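Local coordinates for protein Ddb_g0293866 (PDB 5LW6) that binds ADP-ribose through its macrodomain, the part crystallised here, and in its full length is probably a poly-ADP-ribose-binding DNA damage sensor, at residues Ala57-Ser62 with Ala147-Trp152; Ile186-Pro191 with Tyr245-Asn250; Tyr190-Gln195 with Val214-Gly219. All coordinates share one frame; numbering follows the deposited sequence. Where two conformers were deposited one is given.

How the contacts relate
All three contacts belong to one mixed sheet of the macrodomain or to the helix packed on it, with centres only 9 to 10 Å apart. Contact 1 joins the parallel strands 55-59 and 145-149 and comes first along the chain, closing before the other two open. Contact 3 pairs strand 213-217, the neighbour of 145-149, with strand 189-193, the outermost strand on that side within this chain. Contact 2 shares Y190 and P191 with contact 3 and leans the start of strand 189-193 on helix 237-253. That helix also reaches contact 1 through Y245 and L248, so a single helix packs against both the middle and the margin of the sheet.

Contact 1: Ala57-Ser62 with Ala147-Trp152; sequences AFPFIS and ATESTW
The P59 ring and the E149 stem run alongside each other, pointing contrary ways, where two neighbouring parallel strands of the macrodomain sheet come to their ends. The axes of 57-59 and 147-149 approach to 5.6 Å at 15°, and the backbone rung between them is A147 N to A57 O, 2.9 Å and nearly straight. P59 points its ring toward the neighbouring strand, CD 3.4 Å from A147 O, and P59 CG meets E149 CG at 3.9 Å. E149 runs extended beyond CG (chi2 -173°), which carries its carboxylate past the proline to the loop that follows strand 55-59. This loop makes an inverse gamma turn centred on F60 and presents the backbone N-H of S62 to the acid. Lacking the carboxylate, an alanine here is likely to leave the S62 N-H without this acceptor and to open a gap beside the proline ring. Across the loop from E149, helix 237-253 sends Y245 OH to I61 N; S62 OG is bonded to V220 O. The S62 N to E149 OE2 bond, 2.8 Å long, reaches the oxygen from above the carboxylate plane, 50° out of it.

Contact 2: Ile186-Pro191 with Tyr245-Asn250; sequences IGKVYP and YHSLFN
S247 OG, in one of the two conformers modelled for this serine, lies within hydrogen-bonding distance of two backbone carbonyls, 3.0 Å from G187 O across the contact and also near E243 O one turn earlier in its own helix. Its single proton can serve either, and the geometry does not settle which. This is a helix-on-sheet contact of the macrodomain fold: helix 237-253 meets the outermost strand 189-193 where the chain runs into it. With OG beside the backbone N in that conformer (chi1 -70°), the hydroxyl faces the loop at G187 while S247 CB turns toward V189. The aliphatic part of K188 passes the same hydroxyl, CD to S247 OG being 3.6 Å. Beyond CD the lysine chain bends at chi4, and its NZ makes a salt bridge with E243, so the loop is tied to the helix by a charged pair as well.

V189 carries the apolar half of the contact, its two methyls meeting successive residues of the helix. V189 CG1 comes 4.0 Å from L248 CB and lies over the backbone at L248, whereas CG2 meets the carbonyl of S247. L248 in turn touches L56 and F58, so this one residue reaches from the edge strand, at V189, to strand 55-59. The tightest approach of the valine is V189 CG2 to S247 O, 3.4 Å.

Contact 3: Tyr190-Gln195 with Val214-Gly219; sequences YPISLQ and VILVLG
With CG beside the backbone N in Y190 and L216 (chi1 -64° and -61°), and CG1 placed likewise in I192, the three side chains are directed toward one another on the face of the antiparallel strand pair that they share. I192 CD1 thereby reaches L216 CG at 3.9 Å. The side chains of Y190 and L218 cross at about a right angle, Y190 CD2 lying 3.9 Å from L218 CD1, while L216 O lies at the edge of the tyrosine ring.

Beneath these side chains runs a regular ladder. Y190 with L216 and I192 with V214 are hydrogen-bonded pairs, and P191 with I215 is the non-hydrogen-bonded pair between them, so the missing N-H of proline costs no rung. Of the four bonds, L216 N to Y190 O is the straightest at the hydrogen (174°, 3.0 Å), although the donor stands above the carbonyl plane. I192 N to V214 O is shorter, 2.8 Å. On the opposite face P191 CB meets I215 CG1 at 4.1 Å. Past the ladder, L194 swings its end back so that both its methyls, CD1 and CD2, touch V214 CG2, each at 4.0 Å.

In the macrodomain sheet strand 189-193 is outermost within the chain, and strand 213-217 runs on parallel to 145-149. Helix 169-179 packs over I192 and V214 on one face; helix 237-253 meets I215 through L248 on the other.

Contact 1: Ala57-Ser62 with Ala147-Trp152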
loop_
_atom_site.group_PDB
_atom_site.type_symbol
_atom_site.label_atom_id
_atom_site.label_comp_id
_atom_site.label_asym_id
_atom_site.label_seq_id
_atom_site.Cartn_x
_atom_site.Cartn_y
_atom_site.Cartn_z
ATOM N N ALA A 57 -4.973 2.166 -4.248
ATOM C CA ALA A 57 -5.486 2.360 -2.928
ATOM C C ALA A 57 -4.527 1.716 -1.974
ATOM O O ALA A 57 -4.151 0.560 -2.169
ATOM C CB ALA A 57 -6.846 1.708 -2.784
ATOM N N PHE A 58 -4.054 2.474 -0.978
ATOM C CA PHE A 58 -2.983 1.926 -0.132
ATOM C C PHE A 58 -3.141 2.429 1.266
ATOM O O PHE A 58 -3.727 3.453 1.452
ATOM C CB PHE A 58 -1.584 2.249 -0.671
ATOM C CG PHE A 58 -1.247 3.711 -0.742
ATOM C CD1 PHE A 58 -1.690 4.486 -1.790
ATOM C CD2 PHE A 58 -0.465 4.284 0.232
ATOM C CE1 PHE A 58 -1.381 5.840 -1.854
ATOM C CE2 PHE A 58 -0.104 5.648 0.174
ATOM C CZ PHE A 58 -0.563 6.425 -0.907
ATOM N N PRO A 59 -2.689 1.639 2.256
ATOM C CA PRO A 59 -2.757 2.091 3.612
ATOM C C PRO A 59 -1.655 3.118 3.975
ATOM O O PRO A 59 -0.704 3.306 3.227
ATOM C CB PRO A 59 -2.611 0.765 4.388
ATOM C CG PRO A 59 -1.622 0.036 3.595
ATOM C CD PRO A 59 -2.016 0.329 2.141
ATOM N N PHE A 60 -1.872 3.819 5.098
ATOM C CA PHE A 60 -0.879 4.695 5.721
ATOM C C PHE A 60 0.097 3.765 6.435
ATOM O O PHE A 60 -0.109 3.337 7.587
ATOM C CB PHE A 60 -1.624 5.649 6.631
ATOM C CG PHE A 60 -0.813 6.741 7.260
ATOM C CD1 PHE A 60 0.426 7.108 6.778
ATOM C CD2 PHE A 60 -1.388 7.523 8.318
ATOM C CE1 PHE A 60 1.125 8.171 7.308
ATOM C CE2 PHE A 60 -0.647 8.589 8.877
ATOM C CZ PHE A 60 0.605 8.895 8.389
ATOM N N ILE A 61 1.118 3.375 5.681
ATOM C CA ILE A 61 1.888 2.173 6.004
ATOM C C ILE A 61 2.426 2.214 7.425
ATOM O O ILE A 61 3.018 3.220 7.825
ATOM C CB ILE A 61 3.001 1.941 4.957
ATOM C CG1 ILE A 61 2.400 1.997 3.518
ATOM C CG2 ILE A 61 3.832 0.733 5.341
ATOM C CD1 ILE A 61 3.470 1.776 2.463
ATOM N N SER A 62 2.135 1.135 8.155
ATOM C CA SER A 62 2.675 0.807 9.515
ATOM C C SER A 62 2.070 1.617 10.646
ATOM O O SER A 62 2.497 1.467 11.780
ATOM C CB SER A 62 4.187 0.946 9.522
ATOM O OG SER A 62 4.710 -0.081 8.682
ATOM N N ALA A 147 -3.497 -2.247 -2.119
ATOM C CA ALA A 147 -2.371 -2.646 -1.260
ATOM C C ALA A 147 -2.884 -2.917 0.134
ATOM O O ALA A 147 -3.753 -2.164 0.675
ATOM C CB ALA A 147 -1.343 -1.578 -1.196
ATOM N N THR A 148 -2.316 -3.961 0.740
ATOM C CA THR A 148 -2.604 -4.355 2.113
ATOM C C THR A 148 -1.315 -4.678 2.858
ATOM O O THR A 148 -0.416 -5.275 2.295
ATOM C CB THR A 148 -3.586 -5.573 2.117
ATOM O OG1 THR A 148 -4.010 -5.874 3.445
ATOM C CG2 THR A 148 -3.007 -6.793 1.492
ATOM N N GLU A 149 -1.263 -4.371 4.153
ATOM C CA GLU A 149 -0.063 -4.721 4.951
ATOM C C GLU A 149 -0.065 -6.229 5.200
ATOM O O GLU A 149 -1.125 -6.840 5.344
ATOM C CB GLU A 149 -0.089 -4.021 6.256
ATOM C CG GLU A 149 0.054 -2.513 6.050
ATOM C CD GLU A 149 0.219 -1.689 7.344
ATOM O OE1 GLU A 149 0.386 -2.255 8.490
ATOM O OE2 GLU A 149 0.085 -0.468 7.229
ATOM N N SER A 150 1.105 -6.798 5.178
ATOM C CA SER A 150 1.283 -8.220 5.413
ATOM C C SER A 150 2.542 -8.453 6.259
ATOM O O SER A 150 3.141 -7.517 6.828
ATOM C CB SER A 150 1.343 -8.941 4.057
ATOM O OG SER A 150 1.373 -10.356 4.207
ATOM N N THR A 151 2.935 -9.704 6.382
ATOM C CA THR A 151 4.147 -10.033 7.143
ATOM C C THR A 151 4.963 -10.970 6.273
ATOM O O THR A 151 4.547 -11.331 5.152
ATOM C CB THR A 151 3.804 -10.766 8.483
ATOM O OG1 THR A 151 3.382 -12.114 8.194
ATOM C CG2 THR A 151 2.733 -10.069 9.308
ATOM N N TRP A 152 6.115 -11.400 6.798
ATOM C CA TRP A 152 7.009 -12.208 6.006
ATOM C C TRP A 152 6.301 -13.461 5.440
ATOM O O TRP A 152 6.668 -13.982 4.344
ATOM C CB TRP A 152 8.313 -12.562 6.793
ATOM C CG TRP A 152 8.124 -13.558 7.829
ATOM C CD1 TRP A 152 7.727 -13.332 9.082
ATOM C CD2 TRP A 152 8.246 -14.990 7.678
ATOM N NE1 TRP A 152 7.578 -14.550 9.747
ATOM C CE2 TRP A 152 7.927 -15.560 8.896
ATOM C CE3 TRP A 152 8.605 -15.823 6.625
ATOM C CZ2 TRP A 152 7.949 -16.951 9.108
ATOM C CZ3 TRP A 152 8.620 -17.201 6.836
ATOM C CH2 TRP A 152 8.312 -17.731 8.081
#

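Contact 2: Ile186-Pro191 with Tyr245-Asn250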
loop_
_atom_site.group_PDB
_atom_site.type_symbol
_atom_site.label_atom_id
_atom_site.label_comp_id
_atom_site.label_asym_id
_atom_site.label_seq_id
_atom_site.Cartn_x
_atom_site.Cartn_y
_atom_site.Cartn_z
ATOM N N ILE A 186 11.018 -7.656 4.665
ATOM C CA ILE A 186 10.625 -6.318 5.110
ATOM C C ILE A 186 11.178 -5.239 4.202
ATOM O O ILE A 186 12.350 -5.247 3.806
ATOM C CB ILE A 186 11.029 -6.044 6.601
ATOM C CG1 ILE A 186 10.266 -7.004 7.552
ATOM C CG2 ILE A 186 10.656 -4.640 7.014
ATOM C CD1 ILE A 186 11.137 -7.541 8.686
ATOM N N GLY A 187 10.325 -4.280 3.886
ATOM C CA GLY A 187 10.695 -3.208 2.997
ATOM C C GLY A 187 10.296 -3.472 1.532
ATOM O O GLY A 187 10.536 -2.640 0.702
ATOM N N LYS A 188 9.739 -4.643 1.211
ATOM C CA LYS A 188 9.361 -4.997 -0.114
ATOM C C LYS A 188 7.859 -5.203 -0.261
ATOM O O LYS A 188 7.174 -5.383 0.736
ATOM C CB LYS A 188 10.100 -6.260 -0.593
ATOM C CG LYS A 188 11.607 -6.047 -0.683
ATOM C CD LYS A 188 12.085 -5.005 -1.713
ATOM C CE LYS A 188 13.627 -4.813 -1.811
ATOM N NZ LYS A 188 14.133 -3.895 -0.725
ATOM N N VAL A 189 7.371 -5.110 -1.483
ATOM C CA VAL A 189 5.976 -5.467 -1.796
ATOM C C VAL A 189 5.866 -6.638 -2.757
ATOM O O VAL A 189 6.817 -6.944 -3.511
ATOM C CB VAL A 189 5.173 -4.240 -2.278
ATOM C CG1 VAL A 189 5.427 -3.032 -1.347
ATOM C CG2 VAL A 189 5.505 -3.901 -3.701
ATOM N N TYR A 190 4.703 -7.282 -2.784
ATOM C CA TYR A 190 4.462 -8.520 -3.460
ATOM C C TYR A 190 3.126 -8.427 -4.201
ATOM O O TYR A 190 2.098 -8.651 -3.568
ATOM C CB TYR A 190 4.507 -9.673 -2.462
ATOM C CG TYR A 190 5.878 -9.768 -1.885
ATOM C CD1 TYR A 190 6.892 -10.524 -2.471
ATOM C CD2 TYR A 190 6.202 -9.072 -0.762
ATOM C CE1 TYR A 190 8.174 -10.538 -1.937
ATOM C CE2 TYR A 190 7.495 -9.021 -0.293
ATOM C CZ TYR A 190 8.464 -9.801 -0.845
ATOM O OH TYR A 190 9.747 -9.727 -0.312
ATOM N N PRO A 191 3.158 -8.071 -5.481
ATOM C CA PRO A 191 1.902 -7.949 -6.253
ATOM C C PRO A 191 1.397 -9.310 -6.707
ATOM O O PRO A 191 2.192 -10.156 -7.135
ATOM C CB PRO A 191 2.257 -7.063 -7.414
ATOM C CG PRO A 191 3.747 -6.847 -7.358
ATOM C CD PRO A 191 4.319 -7.410 -6.123
ATOM N N TYR A 245 7.704 2.313 0.732
ATOM C CA TYR A 245 7.006 3.191 -0.194
ATOM C C TYR A 245 7.619 3.131 -1.581
ATOM O O TYR A 245 6.947 3.030 -2.588
ATOM C CB TYR A 245 6.965 4.648 0.297
ATOM C CG TYR A 245 5.869 4.900 1.300
ATOM C CD1 TYR A 245 4.558 5.130 0.880
ATOM C CD2 TYR A 245 6.090 4.886 2.637
ATOM C CE1 TYR A 245 3.551 5.342 1.800
ATOM C CE2 TYR A 245 5.079 5.108 3.563
ATOM C CZ TYR A 245 3.790 5.311 3.143
ATOM O OH TYR A 245 2.739 5.506 4.087
ATOM N N HIS A 246 8.939 3.174 -1.649
ATOM C CA HIS A 246 9.616 3.033 -2.957
ATOM C C HIS A 246 9.233 1.759 -3.675
ATOM O O HIS A 246 8.932 1.778 -4.825
ATOM C CB HIS A 246 11.127 3.147 -2.791
ATOM C CG HIS A 246 11.596 4.541 -2.525
ATOM N ND1 HIS A 246 12.707 4.829 -1.746
ATOM C CD2 HIS A 246 11.134 5.731 -2.968
ATOM C CE1 HIS A 246 12.863 6.146 -1.684
ATOM N NE2 HIS A 246 11.946 6.715 -2.454
ATOM N N SER A 247 9.256 0.638 -2.969
ATOM C CA SER A 247 8.830 -0.632 -3.515
ATOM C C SER A 247 7.400 -0.606 -4.009
ATOM O O SER A 247 7.064 -1.162 -5.088
ATOM C CB SER A 247 8.951 -1.690 -2.428
ATOM O OG SER A 247 10.311 -1.873 -2.217
ATOM N N LEU A 248 6.518 -0.033 -3.215
ATOM C CA LEU A 248 5.125 0.067 -3.602
ATOM C C LEU A 248 4.971 0.840 -4.900
ATOM O O LEU A 248 4.243 0.452 -5.802
ATOM C CB LEU A 248 4.364 0.691 -2.440
ATOM C CG LEU A 248 2.895 0.973 -2.687
ATOM C CD1 LEU A 248 2.142 -0.315 -3.014
ATOM C CD2 LEU A 248 2.316 1.658 -1.458
ATOM N N PHE A 249 5.611 2.004 -4.985
ATOM C CA PHE A 249 5.464 2.830 -6.151
ATOM C C PHE A 249 6.227 2.260 -7.317
ATOM O O PHE A 249 5.798 2.393 -8.459
ATOM C CB PHE A 249 5.900 4.278 -5.853
ATOM C CG PHE A 249 5.009 4.983 -4.871
ATOM C CD1 PHE A 249 3.609 4.761 -4.850
ATOM C CD2 PHE A 249 5.521 5.808 -3.964
ATOM C CE1 PHE A 249 2.786 5.388 -3.903
ATOM C CE2 PHE A 249 4.701 6.461 -3.023
ATOM C CZ PHE A 249 3.356 6.256 -3.005
ATOM N N ASN A 250 7.275 1.497 -7.060
ATOM C CA ASN A 250 7.906 0.764 -8.140
ATOM C C ASN A 250 6.933 -0.276 -8.737
ATOM O O ASN A 250 6.867 -0.422 -9.954
ATOM C CB ASN A 250 9.152 0.025 -7.662
ATOM C CG ASN A 250 10.287 0.948 -7.390
ATOM O OD1 ASN A 250 10.258 2.111 -7.746
ATOM N ND2 ASN A 250 11.342 0.417 -6.770
#

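Contact 3: Tyr190-Gln195 with Val214-Gly219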
loop_
_atom_site.group_PDB
_atom_site.type_symbol
_atom_site.label_atom_id
_atom_site.label_comp_id
_atom_site.label_asym_id
_atom_site.label_seq_id
_atom_site.Cartn_x
_atom_site.Cartn_y
_atom_site.Cartn_z
ATOM N N TYR A 190 4.703 -7.282 -2.784
ATOM C CA TYR A 190 4.462 -8.520 -3.460
ATOM C C TYR A 190 3.126 -8.427 -4.201
ATOM O O TYR A 190 2.098 -8.651 -3.568
ATOM C CB TYR A 190 4.507 -9.673 -2.462
ATOM C CG TYR A 190 5.878 -9.768 -1.885
ATOM C CD1 TYR A 190 6.892 -10.524 -2.471
ATOM C CD2 TYR A 190 6.202 -9.072 -0.762
ATOM C CE1 TYR A 190 8.174 -10.538 -1.937
ATOM C CE2 TYR A 190 7.495 -9.021 -0.293
ATOM C CZ TYR A 190 8.464 -9.801 -0.845
ATOM O OH TYR A 190 9.747 -9.727 -0.312
ATOM N N PRO A 191 3.158 -8.071 -5.481
ATOM C CA PRO A 191 1.902 -7.949 -6.253
ATOM C C PRO A 191 1.397 -9.310 -6.707
ATOM O O PRO A 191 2.192 -10.156 -7.135
ATOM C CB PRO A 191 2.257 -7.063 -7.414
ATOM C CG PRO A 191 3.747 -6.847 -7.358
ATOM C CD PRO A 191 4.319 -7.410 -6.123
ATOM N N ILE A 192 0.089 -9.503 -6.648
ATOM C CA ILE A 192 -0.548 -10.690 -7.130
ATOM C C ILE A 192 -1.698 -10.247 -8.013
ATOM O O ILE A 192 -2.603 -9.608 -7.551
ATOM C CB ILE A 192 -1.086 -11.533 -5.962
ATOM C CG1 ILE A 192 0.076 -12.030 -5.091
ATOM C CG2 ILE A 192 -1.900 -12.764 -6.388
ATOM C CD1 ILE A 192 -0.090 -11.573 -3.714
ATOM N N SER A 193 -1.672 -10.601 -9.276
ATOM C CA SER A 193 -2.741 -10.267 -10.186
ATOM C C SER A 193 -3.988 -11.135 -9.931
ATOM O O SER A 193 -3.885 -12.344 -9.773
ATOM C CB SER A 193 -2.295 -10.444 -11.625
ATOM O OG SER A 193 -3.395 -10.325 -12.532
ATOM N N LEU A 194 -5.149 -10.521 -9.797
ATOM C CA LEU A 194 -6.427 -11.219 -9.787
ATOM C C LEU A 194 -6.852 -11.607 -11.221
ATOM O O LEU A 194 -7.719 -12.421 -11.411
ATOM C CB LEU A 194 -7.521 -10.387 -9.136
ATOM C CG LEU A 194 -7.184 -9.782 -7.791
ATOM C CD1 LEU A 194 -8.347 -9.095 -7.138
ATOM C CD2 LEU A 194 -6.627 -10.840 -6.877
ATOM N N GLN A 195 -6.229 -11.013 -12.217
ATOM C CA GLN A 195 -6.562 -11.297 -13.646
ATOM C C GLN A 195 -5.945 -12.491 -14.259
ATOM O O GLN A 195 -6.634 -13.286 -14.878
ATOM C CB GLN A 195 -6.165 -10.139 -14.525
ATOM C CG GLN A 195 -6.959 -8.927 -14.236
ATOM C CD GLN A 195 -6.662 -7.827 -15.236
ATOM O OE1 GLN A 195 -5.570 -7.225 -15.225
ATOM N NE2 GLN A 195 -7.636 -7.541 -16.090
ATOM N N VAL A 214 -3.707 -7.126 -6.228
ATOM C CA VAL A 214 -3.573 -6.970 -4.760
ATOM C C VAL A 214 -2.072 -7.017 -4.402
ATOM O O VAL A 214 -1.367 -7.885 -4.856
ATOM C CB VAL A 214 -4.371 -8.075 -3.968
ATOM C CG1 VAL A 214 -4.025 -7.994 -2.486
ATOM C CG2 VAL A 214 -5.861 -7.917 -4.223
ATOM N N ILE A 215 -1.613 -6.052 -3.679
ATOM C CA ILE A 215 -0.203 -5.935 -3.373
ATOM C C ILE A 215 -0.046 -6.080 -1.856
ATOM O O ILE A 215 -0.637 -5.350 -1.044
ATOM C CB ILE A 215 0.341 -4.543 -3.799
ATOM C CG1 ILE A 215 0.113 -4.260 -5.274
ATOM C CG2 ILE A 215 1.798 -4.380 -3.357
ATOM C CD1 ILE A 215 0.412 -2.820 -5.692
ATOM N N LEU A 216 0.764 -7.054 -1.448
ATOM C CA LEU A 216 1.009 -7.263 -0.063
ATOM C C LEU A 216 2.250 -6.436 0.277
ATOM O O LEU A 216 3.256 -6.569 -0.363
ATOM C CB LEU A 216 1.342 -8.764 0.123
ATOM C CG LEU A 216 0.236 -9.740 -0.289
ATOM C CD1 LEU A 216 0.632 -11.130 0.153
ATOM C CD2 LEU A 216 -1.079 -9.489 0.376
ATOM N N VAL A 217 2.150 -5.610 1.307
ATOM C CA VAL A 217 3.148 -4.581 1.595
ATOM C C VAL A 217 3.783 -4.942 2.933
ATOM O O VAL A 217 3.091 -5.005 3.915
ATOM C CB VAL A 217 2.403 -3.220 1.751
ATOM C CG1 VAL A 217 3.360 -2.156 2.203
ATOM C CG2 VAL A 217 1.735 -2.831 0.434
ATOM N N LEU A 218 5.083 -5.166 2.991
ATOM C CA LEU A 218 5.724 -5.596 4.216
ATOM C C LEU A 218 6.419 -4.356 4.864
ATOM O O LEU A 218 7.613 -4.110 4.711
ATOM C CB LEU A 218 6.698 -6.751 3.924
ATOM C CG LEU A 218 6.027 -8.114 3.963
ATOM C CD1 LEU A 218 5.015 -8.292 2.873
ATOM C CD2 LEU A 218 7.094 -9.173 3.848
ATOM N N GLY A 219 5.615 -3.525 5.514
ATOM C CA GLY A 219 6.118 -2.350 6.187
ATOM C C GLY A 219 6.760 -2.796 7.516
ATOM O O GLY A 219 6.659 -3.950 7.925
#